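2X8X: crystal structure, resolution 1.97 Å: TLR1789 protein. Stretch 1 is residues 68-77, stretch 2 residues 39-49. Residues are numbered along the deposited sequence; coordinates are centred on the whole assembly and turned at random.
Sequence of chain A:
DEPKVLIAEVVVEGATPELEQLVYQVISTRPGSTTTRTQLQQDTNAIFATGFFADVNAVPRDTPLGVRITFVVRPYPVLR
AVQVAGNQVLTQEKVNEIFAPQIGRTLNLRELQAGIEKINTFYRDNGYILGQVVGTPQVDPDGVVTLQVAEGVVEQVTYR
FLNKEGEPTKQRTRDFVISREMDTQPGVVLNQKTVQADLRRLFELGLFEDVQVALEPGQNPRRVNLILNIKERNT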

ATOM      1  N   ARG A  68     -21.051  33.024 -13.525  1.00 27.72           N
ATOM      2  CA  ARG A  68     -20.027  32.080 -13.943  1.00 27.38           C
ATOM      3  C   ARG A  68     -19.779  31.128 -12.771  1.00 26.77           C
ATOM      4  O   ARG A  68     -19.604  31.584 -11.625  1.00 27.46           O
ATOM      5  CB  ARG A  68     -18.700  32.756 -14.297  1.00 27.32           C
ATOM      6  N   ILE A  69     -19.771  29.827 -13.040  1.00 25.07           N
ATOM      7  CA  ILE A  69     -19.084  28.900 -12.104  1.00 22.75           C
ATOM      8  C   ILE A  69     -17.723  28.575 -12.676  1.00 23.88           C
ATOM      9  O   ILE A  69     -17.608  28.095 -13.850  1.00 22.51           O
ATOM     10  CB  ILE A  69     -19.879  27.570 -11.740  1.00 24.03           C
ATOM     11  CG1 ILE A  69     -21.238  27.938 -11.144  1.00 20.07           C
ATOM     12  CG2 ILE A  69     -19.101  26.801 -10.663  1.00 20.14           C
ATOM     13  CD1 ILE A  69     -21.086  28.751  -9.858  1.00 22.36           C
ATOM     14  N   THR A  70     -16.692  28.895 -11.875  1.00 22.34           N
ATOM     15  CA  THR A  70     -15.355  28.479 -12.198  1.00 23.23           C
ATOM     16  C   THR A  70     -14.968  27.298 -11.264  1.00 24.92           C
ATOM     17  O   THR A  70     -14.946  27.429 -10.017  1.00 24.11           O
ATOM     18  CB  THR A  70     -14.307  29.667 -12.086  1.00 23.42           C
ATOM     19  OG1 THR A  70     -14.703  30.756 -12.954  1.00 24.97           O
ATOM     20  CG2 THR A  70     -12.925  29.205 -12.502  1.00 20.11           C
ATOM     21  N   PHE A  71     -14.668  26.162 -11.888  1.00 24.65           N
ATOM     22  CA  PHE A  71     -14.095  25.048 -11.168  1.00 25.53           C
ATOM     23  C   PHE A  71     -12.569  25.151 -11.167  1.00 25.81           C
ATOM     24  O   PHE A  71     -11.958  24.936 -12.192  1.00 26.97           O
ATOM     25  CB  PHE A  71     -14.593  23.751 -11.786  1.00 25.15           C
ATOM     26  CG  PHE A  71     -16.003  23.446 -11.405  1.00 25.20           C
ATOM     27  CD1 PHE A  71     -17.058  23.647 -12.302  1.00 23.20           C
ATOM     28  CD2 PHE A  71     -16.286  22.968 -10.107  1.00 25.43           C
ATOM     29  CE1 PHE A  71     -18.386  23.343 -11.897  1.00 22.03           C
ATOM     30  CE2 PHE A  71     -17.563  22.674  -9.694  1.00 20.56           C
ATOM     31  CZ  PHE A  71     -18.636  22.835 -10.618  1.00 23.00           C
ATOM     32  N   VAL A  72     -11.963  25.482 -10.033  1.00 25.45           N
ATOM     33  CA  VAL A  72     -10.481  25.555 -10.031  1.00 25.96           C
ATOM     34  C   VAL A  72      -9.905  24.210  -9.553  1.00 23.87           C
ATOM     35  O   VAL A  72     -10.194  23.780  -8.453  1.00 23.97           O
ATOM     36  CB  VAL A  72      -9.934  26.693  -9.131  1.00 25.37           C
ATOM     37  CG1 VAL A  72      -8.417  26.919  -9.414  1.00 28.53           C
ATOM     38  CG2 VAL A  72     -10.709  28.002  -9.400  1.00 26.90           C
ATOM     39  N   VAL A  73      -9.055  23.629 -10.389  1.00 23.77           N
ATOM     40  CA  VAL A  73      -8.583  22.294 -10.251  1.00 22.07           C
ATOM     41  C   VAL A  73      -7.054  22.367 -10.262  1.00 23.24           C
ATOM     42  O   VAL A  73      -6.499  23.229 -10.947  1.00 22.11           O
ATOM     43  CB  VAL A  73      -9.181  21.609 -11.452  1.00 24.10           C
ATOM     44  CG1 VAL A  73      -8.221  21.031 -12.423  1.00 22.33           C
ATOM     45  CG2 VAL A  73     -10.423  20.819 -11.084  1.00 18.77           C
ATOM     46  N   ARG A  74      -6.394  21.502  -9.453  1.00 20.96           N
ATOM     47  CA  ARG A  74      -4.930  21.437  -9.309  1.00 20.34           C
ATOM     48  C   ARG A  74      -4.639  19.927  -9.445  1.00 19.73           C
ATOM     49  O   ARG A  74      -4.931  19.158  -8.529  1.00 17.33           O
ATOM     50  CB  ARG A  74      -4.487  21.967  -7.920  1.00 20.13           C
ATOM     51  CG  ARG A  74      -2.984  22.037  -7.761  1.00 24.13           C
ATOM     52  CD  ARG A  74      -2.596  22.657  -6.373  1.00 26.21           C
ATOM     53  NE  ARG A  74      -1.728  21.610  -5.932  1.00 34.44           N
ATOM     54  CZ  ARG A  74      -1.794  20.891  -4.824  1.00 29.96           C
ATOM     55  NH1 ARG A  74      -2.602  21.181  -3.810  1.00 30.65           N
ATOM     56  NH2 ARG A  74      -0.935  19.907  -4.744  1.00 28.89           N
ATOM     57  N   PRO A  75      -4.286  19.498 -10.644  1.00 19.00           N
ATOM     58  CA  PRO A  75      -4.020  18.129 -10.933  1.00 20.40           C
ATOM     59  C   PRO A  75      -2.766  17.658 -10.173  1.00 21.96           C
ATOM     60  O   PRO A  75      -1.872  18.498  -9.807  1.00 21.92           O
ATOM     61  CB  PRO A  75      -3.665  18.145 -12.403  1.00 19.78           C
ATOM     62  CG  PRO A  75      -4.268  19.542 -12.928  1.00 19.90           C
ATOM     63  CD  PRO A  75      -4.171  20.402 -11.803  1.00 19.83           C
ATOM     64  N   TYR A  76      -2.666  16.347  -9.983  1.00 20.89           N
ATOM     65  CA  TYR A  76      -1.397  15.793  -9.532  1.00 20.53           C
ATOM     66  C   TYR A  76      -0.439  16.018 -10.721  1.00 22.13           C
ATOM     67  O   TYR A  76      -0.917  16.216 -11.813  1.00 22.46           O
ATOM     68  CB  TYR A  76      -1.494  14.292  -9.200  1.00 18.72           C
ATOM     69  CG  TYR A  76      -2.402  14.002  -8.012  1.00 19.38           C
ATOM     70  CD1 TYR A  76      -2.043  14.405  -6.711  1.00 16.03           C
ATOM     71  CD2 TYR A  76      -3.591  13.312  -8.171  1.00 14.68           C
ATOM     72  CE1 TYR A  76      -2.885  14.185  -5.601  1.00 17.71           C
ATOM     73  CE2 TYR A  76      -4.404  13.079  -7.092  1.00 19.80           C
ATOM     74  CZ  TYR A  76      -4.046  13.532  -5.798  1.00 15.24           C
ATOM     75  OH  TYR A  76      -4.904  13.273  -4.711  1.00 22.88           O
ATOM     76  N   PRO A  77       0.896  16.005 -10.489  1.00 21.78           N
ATOM     77  CA  PRO A  77       1.916  16.202 -11.525  1.00 23.16           C
ATOM     78  C   PRO A  77       1.882  15.043 -12.504  1.00 23.88           C
ATOM     79  O   PRO A  77       1.341  13.960 -12.182  1.00 24.04           O
ATOM     80  CB  PRO A  77       3.250  16.069 -10.753  1.00 21.84           C
ATOM     81  CG  PRO A  77       2.920  16.104  -9.288  1.00 24.72           C
ATOM     82  CD  PRO A  77       1.467  15.779  -9.130  1.00 22.78           C
TER
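Stretch 2, residues 39-49: QLQQDTNAIFA

Stretch 2 continues a helix that begins earlier in the chain, held by i to i+4 backbone bonds such as Ile 47 N to Asp 43 O at 3.0 Å. It lies along the strand 68-75, running the same general way: the N-to-C directions differ by 29° (signed crossing angle -29°), and the axes approach to 10.5 Å. The register follows from that shared direction, with Leu 40 nearest Ile 69, Thr 44 nearest Phe 71 and Ile 47 nearest Val 73 by CA. Strand alternation supplies one face, since Ile 69, Phe 71 and Val 73 point toward the helix while Thr 70 and Val 72 stay out of reach.

The contact is largely apolar, and no hydrogen bond crosses it. Leu 40 CD2 meets Ile 69 CG2 at 4.0 Å; Ile 47 places CD1 3.8 Å from Phe 71 CD2 and CG2 4.0 Å from Val 73 CG2, bridging two strand positions.

Phe 71, with chi1 in m, is the hub. Thr 44 CG2 lies at its ring edge, 4.1 Å from Phe 71 CE2, while Asp 43 CB packs 3.6 Å from Phe 71 CZ. The Asp 43 carboxylate oxygens are hydrogen-bonded elsewhere in the structure, so its polar end is satisfied while CB packs on the ring. Thr 44, chi1 p, bonds its OG1 to Gln 41 O at 2.9 Å, leaving its methyl for the ring.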

ATOM      1  N   GLN A  39     -25.252  21.182  -4.562  1.00 27.73           N
ATOM      2  CA  GLN A  39     -24.950  20.552  -5.850  1.00 27.76           C
ATOM      3  C   GLN A  39     -23.571  20.918  -6.344  1.00 28.16           C
ATOM      4  O   GLN A  39     -22.898  20.066  -6.947  1.00 27.98           O
ATOM      5  CB  GLN A  39     -25.972  20.871  -6.928  1.00 27.12           C
ATOM      6  CG  GLN A  39     -27.281  20.232  -6.640  1.00 30.92           C
ATOM      7  CD  GLN A  39     -28.375  21.046  -7.252  1.00 37.31           C
ATOM      8  OE1 GLN A  39     -28.656  20.923  -8.433  1.00 40.09           O
ATOM      9  NE2 GLN A  39     -28.977  21.923  -6.461  1.00 39.18           N
ATOM     10  N   LEU A  40     -23.131  22.157  -6.061  1.00 27.30           N
ATOM     11  CA  LEU A  40     -21.815  22.586  -6.492  1.00 26.30           C
ATOM     12  C   LEU A  40     -20.770  21.766  -5.712  1.00 26.47           C
ATOM     13  O   LEU A  40     -19.788  21.265  -6.281  1.00 26.52           O
ATOM     14  CB  LEU A  40     -21.618  24.098  -6.256  1.00 26.58           C
ATOM     15  CG  LEU A  40     -22.417  25.040  -7.166  1.00 26.85           C
ATOM     16  CD1 LEU A  40     -22.291  26.527  -6.697  1.00 26.53           C
ATOM     17  CD2 LEU A  40     -21.904  24.868  -8.545  1.00 28.22           C
ATOM     18  N   GLN A  41     -20.999  21.646  -4.411  1.00 26.81           N
ATOM     19  CA  GLN A  41     -20.229  20.764  -3.513  1.00 27.28           C
ATOM     20  C   GLN A  41     -20.174  19.302  -4.048  1.00 25.90           C
ATOM     21  O   GLN A  41     -19.099  18.761  -4.168  1.00 24.17           O
ATOM     22  CB  GLN A  41     -20.764  20.863  -2.037  1.00 27.53           C
ATOM     23  CG  GLN A  41     -19.981  20.021  -0.997  1.00 31.71           C
ATOM     24  CD  GLN A  41     -18.443  20.270  -1.037  1.00 34.62           C
ATOM     25  OE1 GLN A  41     -17.991  21.421  -1.106  1.00 33.31           O
ATOM     26  NE2 GLN A  41     -17.644  19.177  -1.007  1.00 37.78           N
ATOM     27  N   GLN A  42     -21.305  18.703  -4.424  1.00 26.07           N
ATOM     28  CA  GLN A  42     -21.320  17.389  -5.087  1.00 26.08           C
ATOM     29  C   GLN A  42     -20.532  17.354  -6.361  1.00 25.41           C
ATOM     30  O   GLN A  42     -19.875  16.349  -6.606  1.00 23.09           O
ATOM     31  CB  GLN A  42     -22.743  16.885  -5.403  1.00 25.58           C
ATOM     32  CG  GLN A  42     -23.628  16.670  -4.154  1.00 28.99           C
ATOM     33  CD  GLN A  42     -25.209  16.789  -4.407  1.00 33.25           C
ATOM     34  OE1 GLN A  42     -25.694  16.994  -5.545  1.00 34.10           O
ATOM     35  NE2 GLN A  42     -25.978  16.656  -3.323  1.00 33.06           N
ATOM     36  N   ASP A  43     -20.596  18.413  -7.199  1.00 26.63           N
ATOM     37  CA  ASP A  43     -19.704  18.508  -8.404  1.00 26.43           C
ATOM     38  C   ASP A  43     -18.197  18.477  -8.070  1.00 25.87           C
ATOM     39  O   ASP A  43     -17.413  17.815  -8.771  1.00 26.40           O
ATOM     40  CB  ASP A  43     -19.990  19.742  -9.301  1.00 28.05           C
ATOM     41  CG  ASP A  43     -21.338  19.639 -10.079  1.00 30.42           C
ATOM     42  OD1 ASP A  43     -21.882  18.510 -10.351  1.00 31.00           O
ATOM     43  OD2 ASP A  43     -21.854  20.718 -10.438  1.00 35.97           O
ATOM     44  N   THR A  44     -17.784  19.186  -7.027  1.00 26.13           N
ATOM     45  CA  THR A  44     -16.367  19.133  -6.649  1.00 24.16           C
ATOM     46  C   THR A  44     -16.009  17.720  -6.095  1.00 23.41           C
ATOM     47  O   THR A  44     -14.905  17.211  -6.342  1.00 22.18           O
ATOM     48  CB  THR A  44     -15.901  20.210  -5.582  1.00 25.65           C
ATOM     49  OG1 THR A  44     -16.392  19.875  -4.275  1.00 25.38           O
ATOM     50  CG2 THR A  44     -16.260  21.645  -5.973  1.00 25.59           C
ATOM     51  N   ASN A  45     -16.940  17.116  -5.359  1.00 22.11           N
ATOM     52  CA  ASN A  45     -16.740  15.692  -4.952  1.00 20.33           C
ATOM     53  C   ASN A  45     -16.549  14.780  -6.155  1.00 20.28           C
ATOM     54  O   ASN A  45     -15.655  13.948  -6.180  1.00 21.51           O
ATOM     55  CB  ASN A  45     -17.932  15.146  -4.206  1.00 19.75           C
ATOM     56  CG  ASN A  45     -18.174  15.792  -2.897  1.00 20.05           C
ATOM     57  OD1 ASN A  45     -19.272  15.640  -2.335  1.00 19.46           O
ATOM     58  ND2 ASN A  45     -17.197  16.482  -2.365  1.00 18.78           N
ATOM     59  N   ALA A  46     -17.415  14.883  -7.158  1.00 20.92           N
ATOM     60  CA  ALA A  46     -17.279  14.044  -8.388  1.00 22.37           C
ATOM     61  C   ALA A  46     -15.989  14.236  -9.137  1.00 21.71           C
ATOM     62  O   ALA A  46     -15.414  13.273  -9.651  1.00 24.21           O
ATOM     63  CB  ALA A  46     -18.493  14.271  -9.350  1.00 22.15           C
ATOM     64  N   ILE A  47     -15.539  15.474  -9.240  1.00 21.18           N
ATOM     65  CA  ILE A  47     -14.260  15.734  -9.860  1.00 19.90           C
ATOM     66  C   ILE A  47     -13.125  15.166  -9.039  1.00 21.35           C
ATOM     67  O   ILE A  47     -12.152  14.566  -9.572  1.00 21.44           O
ATOM     68  CB  ILE A  47     -14.057  17.266 -10.014  1.00 20.97           C
ATOM     69  CG1 ILE A  47     -15.117  17.860 -10.961  1.00 19.79           C
ATOM     70  CG2 ILE A  47     -12.683  17.518 -10.548  1.00 20.83           C
ATOM     71  CD1 ILE A  47     -15.226  19.421 -10.877  1.00 21.56           C
ATOM     72  N   PHE A  48     -13.205  15.345  -7.733  1.00 20.78           N
ATOM     73  CA  PHE A  48     -12.157  14.762  -6.902  1.00 21.05           C
ATOM     74  C   PHE A  48     -12.138  13.226  -7.015  1.00 20.91           C
ATOM     75  O   PHE A  48     -11.038  12.636  -7.054  1.00 21.33           O
ATOM     76  CB  PHE A  48     -12.290  15.238  -5.459  1.00 19.83           C
ATOM     77  CG  PHE A  48     -11.045  15.063  -4.669  1.00 20.91           C
ATOM     78  CD1 PHE A  48     -10.055  16.046  -4.680  1.00 19.03           C
ATOM     79  CD2 PHE A  48     -10.871  13.936  -3.896  1.00 18.37           C
ATOM     80  CE1 PHE A  48      -8.869  15.862  -3.924  1.00 22.16           C
ATOM     81  CE2 PHE A  48      -9.668  13.685  -3.190  1.00 20.07           C
ATOM     82  CZ  PHE A  48      -8.677  14.713  -3.180  1.00 20.28           C
ATOM     83  N   ALA A  49     -13.329  12.577  -7.076  1.00 18.82           N
ATOM     84  CA  ALA A  49     -13.402  11.124  -7.154  1.00 19.36           C
ATOM     85  C   ALA A  49     -12.757  10.562  -8.415  1.00 20.16           C
ATOM     86  O   ALA A  49     -12.562   9.348  -8.481  1.00 20.71           O
ATOM     87  CB  ALA A  49     -14.819  10.611  -7.102  1.00 16.37           C
TER